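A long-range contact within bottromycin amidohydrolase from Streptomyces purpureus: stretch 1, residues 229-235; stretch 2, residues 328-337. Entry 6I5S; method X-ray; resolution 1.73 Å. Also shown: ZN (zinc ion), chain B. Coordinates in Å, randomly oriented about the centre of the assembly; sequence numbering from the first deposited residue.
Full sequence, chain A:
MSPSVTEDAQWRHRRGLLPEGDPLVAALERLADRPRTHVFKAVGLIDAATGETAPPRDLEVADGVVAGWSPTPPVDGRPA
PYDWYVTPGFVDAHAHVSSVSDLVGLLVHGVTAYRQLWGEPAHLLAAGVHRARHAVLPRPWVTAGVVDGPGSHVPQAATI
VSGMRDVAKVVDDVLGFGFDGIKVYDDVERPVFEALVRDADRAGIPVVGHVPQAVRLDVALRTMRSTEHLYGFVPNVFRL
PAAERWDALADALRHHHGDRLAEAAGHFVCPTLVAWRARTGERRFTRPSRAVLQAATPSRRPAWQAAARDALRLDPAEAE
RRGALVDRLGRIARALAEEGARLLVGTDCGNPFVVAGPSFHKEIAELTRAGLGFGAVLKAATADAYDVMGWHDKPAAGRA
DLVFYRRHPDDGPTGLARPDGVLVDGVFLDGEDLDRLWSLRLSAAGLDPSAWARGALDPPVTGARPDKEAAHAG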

# COMPACT_ATOMS: atom_id res chain seq x y z
N HIS A 229 4.15 5.07 -9.64
CA HIS A 229 4.30 6.53 -9.52
C HIS A 229 3.97 7.28 -10.79
O HIS A 229 4.20 8.50 -10.85
CB HIS A 229 5.73 6.93 -9.10
CG HIS A 229 6.31 6.13 -7.98
ND1 HIS A 229 5.74 6.04 -6.73
CD2 HIS A 229 7.48 5.42 -7.92
CE1 HIS A 229 6.50 5.28 -5.96
NE2 HIS A 229 7.56 4.91 -6.65
N LEU A 230 3.38 6.63 -11.80
CA LEU A 230 3.19 7.19 -13.14
C LEU A 230 4.52 7.49 -13.85
O LEU A 230 4.51 8.11 -14.93
CB LEU A 230 2.29 8.45 -13.09
CG LEU A 230 0.88 8.23 -12.55
CD1 LEU A 230 0.12 9.56 -12.52
CD2 LEU A 230 0.15 7.22 -13.40
N TYR A 231 5.67 7.03 -13.34
CA TYR A 231 6.89 7.28 -14.07
C TYR A 231 6.80 6.58 -15.41
O TYR A 231 6.15 5.53 -15.53
CB TYR A 231 8.12 6.83 -13.31
CG TYR A 231 8.37 7.55 -12.00
CD1 TYR A 231 7.84 8.81 -11.74
CD2 TYR A 231 9.12 6.97 -11.00
CE1 TYR A 231 8.09 9.42 -10.53
CE2 TYR A 231 9.37 7.58 -9.83
CZ TYR A 231 8.87 8.81 -9.60
OH TYR A 231 9.11 9.41 -8.36
N GLY A 232 7.38 7.20 -16.41
CA GLY A 232 7.15 6.75 -17.78
C GLY A 232 6.12 7.60 -18.50
O GLY A 232 6.36 8.08 -19.59
N PHE A 233 4.95 7.77 -17.88
CA PHE A 233 4.01 8.78 -18.37
C PHE A 233 4.52 10.18 -18.06
O PHE A 233 4.30 11.13 -18.83
CB PHE A 233 2.63 8.56 -17.73
CG PHE A 233 2.00 7.24 -18.11
CD1 PHE A 233 1.39 7.08 -19.36
CD2 PHE A 233 2.08 6.16 -17.26
CE1 PHE A 233 0.86 5.86 -19.72
CE2 PHE A 233 1.54 4.94 -17.61
CZ PHE A 233 0.91 4.80 -18.85
N VAL A 234 5.14 10.35 -16.90
CA VAL A 234 5.85 11.57 -16.54
C VAL A 234 7.24 11.16 -16.07
O VAL A 234 7.45 10.02 -15.67
CB VAL A 234 5.10 12.34 -15.43
CG1 VAL A 234 3.73 12.65 -15.91
CG2 VAL A 234 5.04 11.56 -14.18
N PRO A 235 8.18 12.08 -16.08
CA PRO A 235 9.53 11.75 -15.65
C PRO A 235 9.63 11.68 -14.13
O PRO A 235 8.89 12.33 -13.39
CB PRO A 235 10.36 12.92 -16.20
CG PRO A 235 9.45 14.00 -16.33
CD PRO A 235 8.08 13.48 -16.56
ZN ZN B . 9.64 4.48 -6.11
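Stretch 2, residues 328-337: RLGRIARALA

Stretch 2 is helical throughout, part of a longer helix that extends beyond residues 328-337 at both ends, and its i to i+4 hydrogen bonds run without interruption from Ile 332 N to Arg 328 O (2.9 Å) through Ala 337 N to Ala 333 O (3.0 Å). Stretch 1 has no regular secondary structure, so the contact is that of an irregular loop laid against one side of a helix. The closest pair of CA atoms is that of Leu 230 and Ala 333, 7.9 Å apart. The contacts do not advance steadily along the helix as stretch 1 is followed: Leu 230 reaches from Leu 329 to Leu 336, Phe 233 meets Leu 336, and Val 234 returns to Leu 329. No hydrogen bond joins the stretches; the 309 Å² buried, both sides summed, comes mainly from apolar side chains packing together.

His 229 opens stretch 1 without touching the helix. Its NE2 atom binds the zinc ion at 2.2 Å, and two waters and ligands from elsewhere in the structure complete the coordination recorded for the metal. The next residue, Leu 230, is thus directly joined to a metal ligand, yet its own side chain serves the packing against the helix.

Leu 230 is the centre of the contact, with 78 Å² covered by stretch 2. Its CA-to-CB bond points toward the helix, and with chi1 in m and chi2 in t the two methyl groups reach different turns. CD1 lies 3.6 Å from Leu 329 O and 4.1 Å from Leu 329 CB, with Ile 332 CG2 at the looser distance of 4.5 Å; CD2 packs on Leu 336 CD1 at 3.8 Å. The carbonyl approached by CD1 is already engaged within the helix, accepting from Ala 333 N.

Tyr 231 and Gly 232 lie out of reach of the helix. The backbone turns here: Leu 230 O accepts a hydrogen bond from Val 234 N (3.0 Å) and a weak one from Phe 233 N (3.0 Å). Gly 232 has phi/psi of 100/-53, angles at which a CB would be jammed against the preceding carbonyl oxygen.

Beyond this turn, the CA-to-CB bonds of Phe 233 and Val 234 again point toward the helix. Leu 336 CD1 sits over one face of the Phe 233 ring, 4.2 Å from the centroid and 15° off the normal, a CH-pi contact, while Leu 336 CD2 approaches Phe 233 CZ at 3.8 Å. Leu 336 therefore meets both Leu 230 and Phe 233. Val 234 packs nearer the start of stretch 2, its CG1 lying 4.0 Å from Leu 329 CD2. Pro 235 is exposed and makes no contact with the helix.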

# COMPACT_ATOMS: atom_id res chain seq x y z
N ARG A 328 -3.39 17.27 -11.57
CA ARG A 328 -3.32 16.79 -12.96
C ARG A 328 -2.84 15.35 -13.04
O ARG A 328 -3.31 14.60 -13.89
CB ARG A 328 -2.40 17.70 -13.79
CG ARG A 328 -3.02 19.12 -14.00
CD ARG A 328 -2.25 19.99 -14.96
NE ARG A 328 -2.27 19.41 -16.29
CZ ARG A 328 -1.54 19.84 -17.29
NH1 ARG A 328 -0.72 20.87 -17.11
NH2 ARG A 328 -1.61 19.24 -18.47
N LEU A 329 -1.88 14.97 -12.20
CA LEU A 329 -1.47 13.56 -12.10
C LEU A 329 -2.66 12.67 -11.75
O LEU A 329 -2.83 11.57 -12.32
CB LEU A 329 -0.36 13.39 -11.07
CG LEU A 329 1.01 14.03 -11.38
CD1 LEU A 329 2.03 13.68 -10.33
CD2 LEU A 329 1.54 13.58 -12.71
N GLY A 330 -3.52 13.14 -10.85
CA GLY A 330 -4.69 12.36 -10.51
C GLY A 330 -5.63 12.23 -11.69
O GLY A 330 -6.20 11.16 -11.91
N ARG A 331 -5.80 13.31 -12.47
CA ARG A 331 -6.64 13.21 -13.67
C ARG A 331 -6.03 12.27 -14.69
O ARG A 331 -6.76 11.59 -15.42
CB ARG A 331 -6.90 14.61 -14.24
CG ARG A 331 -7.77 15.46 -13.29
CD ARG A 331 -8.41 16.62 -14.03
NE ARG A 331 -7.45 17.68 -14.33
CZ ARG A 331 -7.04 18.58 -13.44
NH1 ARG A 331 -7.49 18.55 -12.19
NH2 ARG A 331 -6.17 19.51 -13.81
N ILE A 332 -4.70 12.18 -14.75
CA ILE A 332 -4.05 11.21 -15.64
C ILE A 332 -4.36 9.78 -15.19
O ILE A 332 -4.70 8.92 -16.02
CB ILE A 332 -2.54 11.44 -15.71
CG1 ILE A 332 -2.25 12.76 -16.42
CG2 ILE A 332 -1.88 10.27 -16.44
CD1 ILE A 332 -0.80 13.16 -16.40
N ALA A 333 -4.30 9.53 -13.87
CA ALA A 333 -4.67 8.23 -13.30
C ALA A 333 -6.11 7.89 -13.66
O ALA A 333 -6.40 6.77 -14.09
CB ALA A 333 -4.47 8.25 -11.78
N ARG A 334 -7.04 8.88 -13.56
CA ARG A 334 -8.43 8.61 -13.94
C ARG A 334 -8.55 8.29 -15.42
O ARG A 334 -9.27 7.36 -15.82
CB ARG A 334 -9.36 9.78 -13.61
CG ARG A 334 -10.84 9.48 -14.03
CD ARG A 334 -11.80 10.58 -13.69
NE ARG A 334 -11.43 11.85 -14.32
CZ ARG A 334 -12.22 12.92 -14.34
NH1 ARG A 334 -13.43 12.88 -13.80
NH2 ARG A 334 -11.78 14.03 -14.93
N ALA A 335 -7.84 9.04 -16.25
CA ALA A 335 -7.92 8.83 -17.68
C ALA A 335 -7.37 7.46 -18.06
O ALA A 335 -7.89 6.78 -18.96
CB ALA A 335 -7.16 9.94 -18.42
N LEU A 336 -6.32 7.03 -17.37
CA LEU A 336 -5.79 5.68 -17.58
C LEU A 336 -6.83 4.61 -17.24
O LEU A 336 -7.02 3.64 -17.99
CB LEU A 336 -4.51 5.51 -16.75
CG LEU A 336 -3.24 6.14 -17.31
CD1 LEU A 336 -2.11 6.22 -16.26
CD2 LEU A 336 -2.79 5.33 -18.51
N ALA A 337 -7.52 4.77 -16.10
CA ALA A 337 -8.57 3.83 -15.73
C ALA A 337 -9.66 3.78 -16.78
O ALA A 337 -10.13 2.70 -17.16
CB ALA A 337 -9.14 4.20 -14.38
O HOH W 1 11.44 5.13 -5.15
O HOH W 2 9.17 5.02 -3.99